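Local coordinates for protein LbpB B-lobe (Moraxella bovis, PDB 3UAQ) that probably captures host lactoferrin at the bacterial surface through its N-lobe, as a lipoprotein serving iron acquisition, at residues A[92-97]-A[156-161]; A[175-180]-A[234-239]; A[224-229]-A[256-261]. All coordinates share one frame; numbering follows the deposited sequence.

Interaction 1 of 3, residues A[92-97]-A[156-161]; sequences TNPLPA and YYYGDN
T92 and N93 lay the peptide that joins them over one face of the Y158 ring, where the loop entering helix 95-105 settles on strand 146-159 in the handle part of this transferrin-binding-protein-B-like N-lobe. T92 C stands 3.5 Å above the ring plane, offset toward the rim. N93 N follows, 3.4 Å from Y158 CZ, and N93 CA completes the cover with a CH-pi contact, 3.9 Å from the Y158 ring centroid and 21° off its normal. Y158 CG is anti to its backbone N (chi1 172°). D160 N lies over the opposite face of the ring, and Y158 OH makes a weak hydrogen bond to D160 OD1. P94 turns its CD onto Y158 CB at 3.9 Å, and its ring also touches L59 of strand 57-60. L95, where the chain passes into the helix, spans two strands, since it packs on K122 and I126 of strand 121-128 as well as on Y156. No hydrogen bond crosses between the two segments; the contact is packing, over the faces of Y156 and Y158 and, at P94, obliquely. L95 CD1 lies 4.0 Å from the Y156 ring centroid, 23° off the normal, while L95 CD2 reaches Y156 CE2 at 4.0 Å.

Interaction 2 of 3, residues A[175-180]-A[234-239]; sequences GHWDFV and GNHRAV
H236 takes part in two edge-to-face pairs at once, turning an edge to the face of the six-membered ring of W177 and offering a face to the edge of F179. This aromatic cluster lies where strands 170-184 and 236-243 of the antiparallel beta barrel separate. In both pairs the centroids are 5.6 Å apart; the plane of H236 stands at 89° to that of the W177 six-membered ring, whereas the F179 pair is offset. W177 CG sits between its backbone N and carbonyl carbon, and the indole lies against H236 at the start of strand 236-243. W177 NE1 is hydrogen-bonded to S254 O of the next strand, and H236 NE2 to E223 OE1, so polar partners from outside the two segments help fix the rotation of both rings.

The sheet itself is joined at G175 and A238, an antiparallel hydrogen-bonded pair. G175 N donates to A238 O and A238 N to G175 O, each at 2.9 Å. The short segment axes run at 124°, well short of antiparallel, and the strands diverge toward F179. The diverging end is filled by the rings, while A238 CB packs beside H176 O at 3.3 Å. H236 CB lies over the five-membered ring of W177, 3.8 Å from its centroid and 25° off the normal.

Interaction 3 of 3, residues A[224-229]-A[256-261]; sequences QVFGQY and KQKAIA
F226 CG lies anti to the backbone N (chi1 177°), and the ring beyond it packs against the backbone of I260 and A261. V225 CG1 is likewise anti to its own N (chi1 -163°), and the two methyl groups of V225 meet different parts of segment 256-261. The two residues begin a type II beta turn, V225 to Q228, whose positive-phi position is held by G227.

The F226 ring receives backbone over one face. A261 N stands 3.5 Å above the ring plane, over its centre, and I260 C lies nearer the rim. I260 CA adds a CH-pi contact 4.2 Å from the F226 centroid, and A261 CB meets F226 CE2 at 3.5 Å. A single hydrogen bond crosses between the segments, from F226 N to K258 O at 3.2 Å; its N-H...O angle of 138° shows that it is bent. Beside it, V225 CG1 packs on K258 CB at 3.6 Å, and V225 CG2 on K256 O at 3.5 Å. K258 reaches forward along its own chain: K258 NZ donates to A261 O at 2.8 Å and also bonds S263 O, linking these two backbone carbonyls.

This is a surface contact between a loop and the end of strand 248-257 with the loop that follows. Segment 224-229 belongs to the long connection between strands 170-184 and 236-243, and Q228 NE2 ties it to N235 OD1, just ahead of the second of these. Segment 256-261 runs off the end of strand 248-257, where Q257 still pairs with T266 of strand 266-278.

The three contacts follow the chain from the handle into the barrel. Interaction 1 closes before interaction 2 opens, and their centres are 18 Å apart with nearest atoms about 6 Å apart; strand 146-159 of the first is succeeded by strand 170-184 of the second. Interactions 2 and 3 alternate their segments along the chain and touch: N235 O probably accepts a hydrogen bond from K256 N, and N235 OD1 packs on V225 CG2. Strands 236-243 and 248-257 are neighbours in one sheet, and the touching atoms place the loop after strand 170-184 beside their ends. Interaction 3 lies 30 Å from interaction 1, centre to centre, and about 16 Å between nearest atoms.

Interaction 1 of 3, residues A[92-97]-A[156-161]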
loop_
_atom_site.group_PDB
_atom_site.type_symbol
_atom_site.label_atom_id
_atom_site.label_comp_id
_atom_site.label_asym_id
_atom_site.label_seq_id
_atom_site.Cartn_x
_atom_site.Cartn_y
_atom_site.Cartn_z
ATOM N N THR A 92 -4.016 0.230 19.419
ATOM C CA THR A 92 -4.763 0.212 18.169
ATOM C C THR A 92 -3.816 0.441 16.992
ATOM O O THR A 92 -2.640 0.762 17.184
ATOM C CB THR A 92 -5.902 1.272 18.165
ATOM O OG1 THR A 92 -6.248 1.609 16.815
ATOM C CG2 THR A 92 -5.475 2.536 18.896
ATOM N N ASN A 93 -4.329 0.268 15.779
ATOM C CA ASN A 93 -3.539 0.527 14.580
ATOM C C ASN A 93 -2.885 1.914 14.630
ATOM O O ASN A 93 -3.567 2.935 14.533
ATOM C CB ASN A 93 -4.413 0.379 13.332
ATOM C CG ASN A 93 -3.627 0.519 12.051
ATOM O OD1 ASN A 93 -2.403 0.367 12.040
ATOM N ND2 ASN A 93 -4.325 0.809 10.959
ATOM N N PRO A 94 -1.550 1.948 14.778
ATOM C CA PRO A 94 -0.752 3.154 15.029
ATOM C C PRO A 94 -0.496 3.983 13.773
ATOM O O PRO A 94 0.004 5.102 13.875
ATOM C CB PRO A 94 0.571 2.574 15.516
ATOM C CG PRO A 94 0.693 1.303 14.749
ATOM C CD PRO A 94 -0.702 0.746 14.697
ATOM N N LEU A 95 -0.803 3.434 12.603
ATOM C CA LEU A 95 -0.470 4.101 11.340
ATOM C C LEU A 95 -1.256 5.385 11.046
ATOM O O LEU A 95 -0.673 6.363 10.599
ATOM C CB LEU A 95 -0.536 3.123 10.166
ATOM C CG LEU A 95 0.783 2.357 10.057
ATOM C CD1 LEU A 95 0.582 0.849 10.112
ATOM C CD2 LEU A 95 1.536 2.770 8.809
ATOM N N PRO A 96 -2.580 5.384 11.281
ATOM C CA PRO A 96 -3.308 6.665 11.261
ATOM C C PRO A 96 -2.554 7.759 12.027
ATOM O O PRO A 96 -2.196 8.803 11.458
ATOM C CB PRO A 96 -4.611 6.321 11.975
ATOM C CG PRO A 96 -4.845 4.879 11.591
ATOM C CD PRO A 96 -3.490 4.228 11.399
ATOM N N ALA A 97 -2.306 7.490 13.308
ATOM C CA ALA A 97 -1.568 8.394 14.182
ATOM C C ALA A 97 -0.229 8.879 13.597
ATOM O O ALA A 97 0.066 10.078 13.628
ATOM C CB ALA A 97 -1.354 7.742 15.544
ATOM N N TYR A 156 7.358 -0.022 13.196
ATOM C CA TYR A 156 6.203 -0.500 13.944
ATOM C C TYR A 156 5.946 -1.996 13.777
ATOM O O TYR A 156 6.427 -2.635 12.830
ATOM C CB TYR A 156 4.957 0.274 13.510
ATOM C CG TYR A 156 4.650 0.074 12.044
ATOM C CD1 TYR A 156 3.899 -1.009 11.618
ATOM C CD2 TYR A 156 5.130 0.956 11.080
ATOM C CE1 TYR A 156 3.620 -1.207 10.276
ATOM C CE2 TYR A 156 4.855 0.765 9.731
ATOM C CZ TYR A 156 4.099 -0.321 9.335
ATOM O OH TYR A 156 3.818 -0.525 7.998
ATOM N N TYR A 157 5.180 -2.540 14.716
ATOM C CA TYR A 157 4.535 -3.833 14.522
ATOM C C TYR A 157 3.233 -3.835 15.320
ATOM O O TYR A 157 3.190 -3.371 16.459
ATOM C CB TYR A 157 5.450 -4.996 14.933
ATOM C CG TYR A 157 5.076 -5.663 16.246
ATOM C CD1 TYR A 157 4.011 -6.561 16.324
ATOM C CD2 TYR A 157 5.801 -5.413 17.403
ATOM C CE1 TYR A 157 3.670 -7.176 17.527
ATOM C CE2 TYR A 157 5.472 -6.024 18.610
ATOM C CZ TYR A 157 4.407 -6.904 18.668
ATOM O OH TYR A 157 4.075 -7.509 19.866
ATOM N N TYR A 158 2.171 -4.350 14.713
ATOM C CA TYR A 158 0.865 -4.371 15.344
ATOM C C TYR A 158 0.088 -5.607 14.924
ATOM O O TYR A 158 0.393 -6.231 13.905
ATOM C CB TYR A 158 0.083 -3.107 14.978
ATOM C CG TYR A 158 -1.364 -3.110 15.420
ATOM C CD1 TYR A 158 -1.700 -3.085 16.763
ATOM C CD2 TYR A 158 -2.394 -3.132 14.490
ATOM C CE1 TYR A 158 -3.022 -3.087 17.176
ATOM C CE2 TYR A 158 -3.721 -3.133 14.891
ATOM C CZ TYR A 158 -4.028 -3.110 16.239
ATOM O OH TYR A 158 -5.340 -3.109 16.657
ATOM N N GLY A 159 -0.913 -5.961 15.722
ATOM C CA GLY A 159 -1.757 -7.099 15.418
ATOM C C GLY A 159 -3.186 -6.879 15.873
ATOM O O GLY A 159 -3.425 -6.350 16.959
ATOM N N ASP A 160 -4.137 -7.275 15.034
ATOM C CA ASP A 160 -5.549 -7.249 15.402
ATOM C C ASP A 160 -6.050 -8.669 15.617
ATOM O O ASP A 160 -5.642 -9.588 14.905
ATOM C CB ASP A 160 -6.378 -6.551 14.322
ATOM C CG ASP A 160 -6.663 -5.101 14.659
ATOM O OD1 ASP A 160 -6.975 -4.818 15.839
ATOM O OD2 ASP A 160 -6.570 -4.248 13.747
ATOM N N ASN A 161 -6.926 -8.840 16.604
ATOM C CA ASN A 161 -7.456 -10.159 16.952
ATOM C C ASN A 161 -6.363 -11.173 17.260
ATOM O O ASN A 161 -6.040 -12.014 16.419
ATOM C CB ASN A 161 -8.343 -10.712 15.832
ATOM C CG ASN A 161 -9.095 -9.629 15.096
ATOM O OD1 ASN A 161 -9.080 -9.577 13.863
ATOM N ND2 ASN A 161 -9.758 -8.751 15.846
#

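Interaction 2 of 3, residues A[175-180]-A[234-239]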
loop_
_atom_site.group_PDB
_atom_site.type_symbol
_atom_site.label_atom_id
_atom_site.label_comp_id
_atom_site.label_asym_id
_atom_site.label_seq_id
_atom_site.Cartn_x
_atom_site.Cartn_y
_atom_site.Cartn_z
ATOM N N GLY A 175 7.419 -14.834 5.999
ATOM C CA GLY A 175 7.111 -13.423 5.893
ATOM C C GLY A 175 8.365 -12.573 5.804
ATOM O O GLY A 175 9.272 -12.856 5.015
ATOM N N HIS A 176 8.432 -11.534 6.625
ATOM C CA HIS A 176 9.530 -10.589 6.516
ATOM C C HIS A 176 9.890 -9.959 7.854
ATOM O O HIS A 176 9.245 -10.220 8.874
ATOM C CB HIS A 176 9.149 -9.478 5.544
ATOM C CG HIS A 176 8.272 -8.433 6.152
ATOM N ND1 HIS A 176 6.989 -8.699 6.595
ATOM C CD2 HIS A 176 8.493 -7.123 6.415
ATOM C CE1 HIS A 176 6.461 -7.597 7.089
ATOM N NE2 HIS A 176 7.350 -6.624 6.993
ATOM N N TRP A 177 10.933 -9.131 7.833
ATOM C CA TRP A 177 11.327 -8.319 8.982
ATOM C C TRP A 177 11.909 -6.991 8.490
ATOM O O TRP A 177 12.323 -6.876 7.330
ATOM C CB TRP A 177 12.345 -9.062 9.856
ATOM C CG TRP A 177 13.647 -9.372 9.153
ATOM C CD1 TRP A 177 13.827 -10.221 8.097
ATOM C CD2 TRP A 177 14.947 -8.852 9.472
ATOM N NE1 TRP A 177 15.152 -10.254 7.731
ATOM C CE2 TRP A 177 15.863 -9.423 8.559
ATOM C CE3 TRP A 177 15.428 -7.952 10.434
ATOM C CZ2 TRP A 177 17.230 -9.129 8.579
ATOM C CZ3 TRP A 177 16.789 -7.657 10.454
ATOM C CH2 TRP A 177 17.673 -8.247 9.533
ATOM N N ASP A 178 11.914 -5.994 9.374
ATOM C CA ASP A 178 12.533 -4.701 9.118
ATOM C C ASP A 178 13.338 -4.314 10.350
ATOM O O ASP A 178 13.127 -4.864 11.442
ATOM C CB ASP A 178 11.471 -3.629 8.856
ATOM C CG ASP A 178 10.787 -3.790 7.511
ATOM O OD1 ASP A 178 11.422 -3.480 6.480
ATOM O OD2 ASP A 178 9.607 -4.209 7.490
ATOM N N PHE A 179 14.248 -3.360 10.187
ATOM C CA PHE A 179 15.104 -2.957 11.291
ATOM C C PHE A 179 15.572 -1.508 11.192
ATOM O O PHE A 179 15.645 -0.928 10.099
ATOM C CB PHE A 179 16.331 -3.864 11.342
ATOM C CG PHE A 179 17.267 -3.670 10.186
ATOM C CD1 PHE A 179 17.081 -4.372 9.006
ATOM C CD2 PHE A 179 18.323 -2.769 10.269
ATOM C CE1 PHE A 179 17.940 -4.192 7.928
ATOM C CE2 PHE A 179 19.183 -2.585 9.195
ATOM C CZ PHE A 179 18.991 -3.299 8.024
ATOM N N VAL A 180 15.900 -0.935 12.346
ATOM C CA VAL A 180 16.616 0.325 12.397
ATOM C C VAL A 180 17.719 0.192 13.423
ATOM O O VAL A 180 17.513 -0.370 14.502
ATOM C CB VAL A 180 15.696 1.512 12.760
ATOM C CG1 VAL A 180 15.056 1.305 14.128
ATOM C CG2 VAL A 180 16.481 2.810 12.732
ATOM N N GLY A 234 11.044 -6.133 0.387
ATOM C CA GLY A 234 11.090 -7.528 -0.020
ATOM C C GLY A 234 12.490 -8.105 -0.094
ATOM O O GLY A 234 12.690 -9.174 -0.674
ATOM N N ASN A 235 13.462 -7.406 0.484
ATOM C CA ASN A 235 14.825 -7.919 0.520
ATOM C C ASN A 235 15.183 -8.510 1.885
ATOM O O ASN A 235 16.324 -8.933 2.119
ATOM C CB ASN A 235 15.827 -6.831 0.132
ATOM C CG ASN A 235 15.430 -6.094 -1.129
ATOM O OD1 ASN A 235 15.404 -6.668 -2.219
ATOM N ND2 ASN A 235 15.124 -4.809 -0.986
ATOM N N HIS A 236 14.200 -8.541 2.781
ATOM C CA HIS A 236 14.421 -9.084 4.115
ATOM C C HIS A 236 13.433 -10.199 4.445
ATOM O O HIS A 236 12.241 -9.962 4.672
ATOM C CB HIS A 236 14.410 -7.959 5.151
ATOM C CG HIS A 236 15.390 -6.873 4.841
ATOM N ND1 HIS A 236 15.106 -5.846 3.966
ATOM C CD2 HIS A 236 16.670 -6.683 5.241
ATOM C CE1 HIS A 236 16.159 -5.055 3.862
ATOM N NE2 HIS A 236 17.123 -5.540 4.626
ATOM N N ARG A 237 13.943 -11.426 4.445
ATOM C CA ARG A 237 13.091 -12.603 4.542
ATOM C C ARG A 237 12.982 -13.107 5.973
ATOM O O ARG A 237 13.967 -13.108 6.717
ATOM C CB ARG A 237 13.626 -13.716 3.638
ATOM C CG ARG A 237 12.821 -15.000 3.695
ATOM C CD ARG A 237 13.262 -15.979 2.619
ATOM N NE ARG A 237 12.113 -16.608 1.971
ATOM C CZ ARG A 237 11.843 -17.909 2.014
ATOM N NH1 ARG A 237 12.648 -18.737 2.668
ATOM N NH2 ARG A 237 10.770 -18.385 1.396
ATOM N N ALA A 238 11.782 -13.537 6.356
ATOM C CA ALA A 238 11.563 -14.115 7.679
ATOM C C ALA A 238 10.952 -15.500 7.527
ATOM O O ALA A 238 10.053 -15.698 6.713
ATOM C CB ALA A 238 10.663 -13.217 8.523
ATOM N N VAL A 239 11.458 -16.461 8.294
ATOM C CA VAL A 239 10.892 -17.805 8.292
ATOM C C VAL A 239 10.717 -18.294 9.724
ATOM O O VAL A 239 11.576 -18.059 10.573
ATOM C CB VAL A 239 11.766 -18.790 7.483
ATOM C CG1 VAL A 239 12.057 -20.051 8.287
ATOM C CG2 VAL A 239 11.088 -19.134 6.162
#

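Interaction 3 of 3, residues A[224-229]-A[256-261]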
loop_
_atom_site.group_PDB
_atom_site.type_symbol
_atom_site.label_atom_id
_atom_site.label_comp_id
_atom_site.label_asym_id
_atom_site.label_seq_id
_atom_site.Cartn_x
_atom_site.Cartn_y
_atom_site.Cartn_z
ATOM N N GLN A 224 21.052 -1.932 0.241
ATOM C CA GLN A 224 21.083 -1.891 -1.217
ATOM C C GLN A 224 21.038 -3.252 -1.921
ATOM O O GLN A 224 21.894 -4.115 -1.713
ATOM C CB GLN A 224 22.312 -1.109 -1.692
ATOM C CG GLN A 224 22.428 0.300 -1.102
ATOM C CD GLN A 224 23.583 1.083 -1.691
ATOM O OE1 GLN A 224 24.662 0.530 -1.954
ATOM N NE2 GLN A 224 23.364 2.381 -1.908
ATOM N N VAL A 225 20.027 -3.422 -2.764
ATOM C CA VAL A 225 20.026 -4.479 -3.756
ATOM C C VAL A 225 19.982 -3.790 -5.109
ATOM O O VAL A 225 19.533 -2.645 -5.219
ATOM C CB VAL A 225 18.812 -5.416 -3.608
ATOM C CG1 VAL A 225 19.059 -6.717 -4.366
ATOM C CG2 VAL A 225 18.557 -5.712 -2.147
ATOM N N PHE A 226 20.448 -4.483 -6.139
ATOM C CA PHE A 226 20.615 -3.862 -7.445
ATOM C C PHE A 226 19.314 -3.503 -8.160
ATOM O O PHE A 226 18.361 -4.283 -8.175
ATOM C CB PHE A 226 21.449 -4.758 -8.354
ATOM C CG PHE A 226 21.598 -4.212 -9.739
ATOM C CD1 PHE A 226 22.580 -3.276 -10.022
ATOM C CD2 PHE A 226 20.735 -4.604 -10.753
ATOM C CE1 PHE A 226 22.713 -2.748 -11.302
ATOM C CE2 PHE A 226 20.863 -4.083 -12.038
ATOM C CZ PHE A 226 21.855 -3.153 -12.310
ATOM N N GLY A 227 19.293 -2.328 -8.782
ATOM C CA GLY A 227 18.176 -1.938 -9.624
ATOM C C GLY A 227 16.902 -1.634 -8.853
ATOM O O GLY A 227 15.836 -1.448 -9.450
ATOM N N GLN A 228 17.005 -1.599 -7.525
ATOM C CA GLN A 228 15.936 -1.079 -6.687
ATOM C C GLN A 228 16.395 0.268 -6.163
ATOM O O GLN A 228 17.580 0.462 -5.892
ATOM C CB GLN A 228 15.657 -2.013 -5.513
ATOM C CG GLN A 228 15.365 -3.458 -5.877
ATOM C CD GLN A 228 14.814 -4.239 -4.699
ATOM O OE1 GLN A 228 13.890 -3.787 -4.023
ATOM N NE2 GLN A 228 15.399 -5.398 -4.425
ATOM N N TYR A 229 15.470 1.209 -6.028
ATOM C CA TYR A 229 15.835 2.535 -5.544
ATOM C C TYR A 229 15.133 2.850 -4.237
ATOM O O TYR A 229 14.565 1.959 -3.584
ATOM C CB TYR A 229 15.463 3.613 -6.571
ATOM C CG TYR A 229 15.852 3.290 -7.996
ATOM C CD1 TYR A 229 17.088 3.671 -8.508
ATOM C CD2 TYR A 229 14.987 2.591 -8.829
ATOM C CE1 TYR A 229 17.446 3.367 -9.813
ATOM C CE2 TYR A 229 15.337 2.285 -10.132
ATOM C CZ TYR A 229 16.566 2.674 -10.620
ATOM O OH TYR A 229 16.910 2.368 -11.919
ATOM N N LYS A 256 18.402 -10.521 1.382
ATOM C CA LYS A 256 18.739 -10.705 -0.022
ATOM C C LYS A 256 19.828 -9.723 -0.443
ATOM O O LYS A 256 19.638 -8.507 -0.383
ATOM C CB LYS A 256 17.503 -10.523 -0.911
ATOM C CG LYS A 256 17.810 -9.916 -2.273
ATOM C CD LYS A 256 16.670 -10.123 -3.267
ATOM C CE LYS A 256 15.333 -9.733 -2.680
ATOM N NZ LYS A 256 14.381 -9.276 -3.736
ATOM N N GLN A 257 20.976 -10.263 -0.836
ATOM C CA GLN A 257 22.012 -9.513 -1.523
ATOM C C GLN A 257 21.974 -9.873 -3.004
ATOM O O GLN A 257 21.732 -11.028 -3.370
ATOM C CB GLN A 257 23.395 -9.852 -0.972
ATOM C CG GLN A 257 23.407 -10.362 0.451
ATOM C CD GLN A 257 24.189 -9.461 1.382
ATOM O OE1 GLN A 257 23.694 -9.071 2.436
ATOM N NE2 GLN A 257 25.408 -9.111 0.992
ATOM N N LYS A 258 22.195 -8.874 -3.852
ATOM C CA LYS A 258 22.400 -9.082 -5.277
ATOM C C LYS A 258 23.161 -7.865 -5.776
ATOM O O LYS A 258 22.650 -6.743 -5.747
ATOM C CB LYS A 258 21.071 -9.222 -6.017
ATOM C CG LYS A 258 21.194 -9.096 -7.536
ATOM C CD LYS A 258 19.832 -8.860 -8.190
ATOM C CE LYS A 258 19.954 -8.608 -9.690
ATOM N NZ LYS A 258 20.291 -9.826 -10.482
ATOM N N ALA A 259 24.397 -8.086 -6.213
ATOM C CA ALA A 259 25.322 -6.985 -6.479
ATOM C C ALA A 259 25.042 -6.225 -7.775
ATOM O O ALA A 259 24.812 -5.012 -7.759
ATOM C CB ALA A 259 26.747 -7.486 -6.463
ATOM N N ILE A 260 25.108 -6.930 -8.900
ATOM C CA ILE A 260 24.839 -6.314 -10.193
ATOM C C ILE A 260 23.711 -7.030 -10.925
ATOM O O ILE A 260 23.109 -7.966 -10.394
ATOM C CB ILE A 260 26.094 -6.296 -11.074
ATOM C CG1 ILE A 260 26.562 -7.723 -11.356
ATOM C CG2 ILE A 260 27.194 -5.478 -10.406
ATOM C CD1 ILE A 260 27.841 -7.787 -12.168
ATOM N N ALA A 261 23.436 -6.592 -12.147
ATOM C CA ALA A 261 22.343 -7.154 -12.935
ATOM C C ALA A 261 22.480 -8.668 -13.143
ATOM O O ALA A 261 21.513 -9.411 -12.981
ATOM C CB ALA A 261 22.223 -6.430 -14.273
#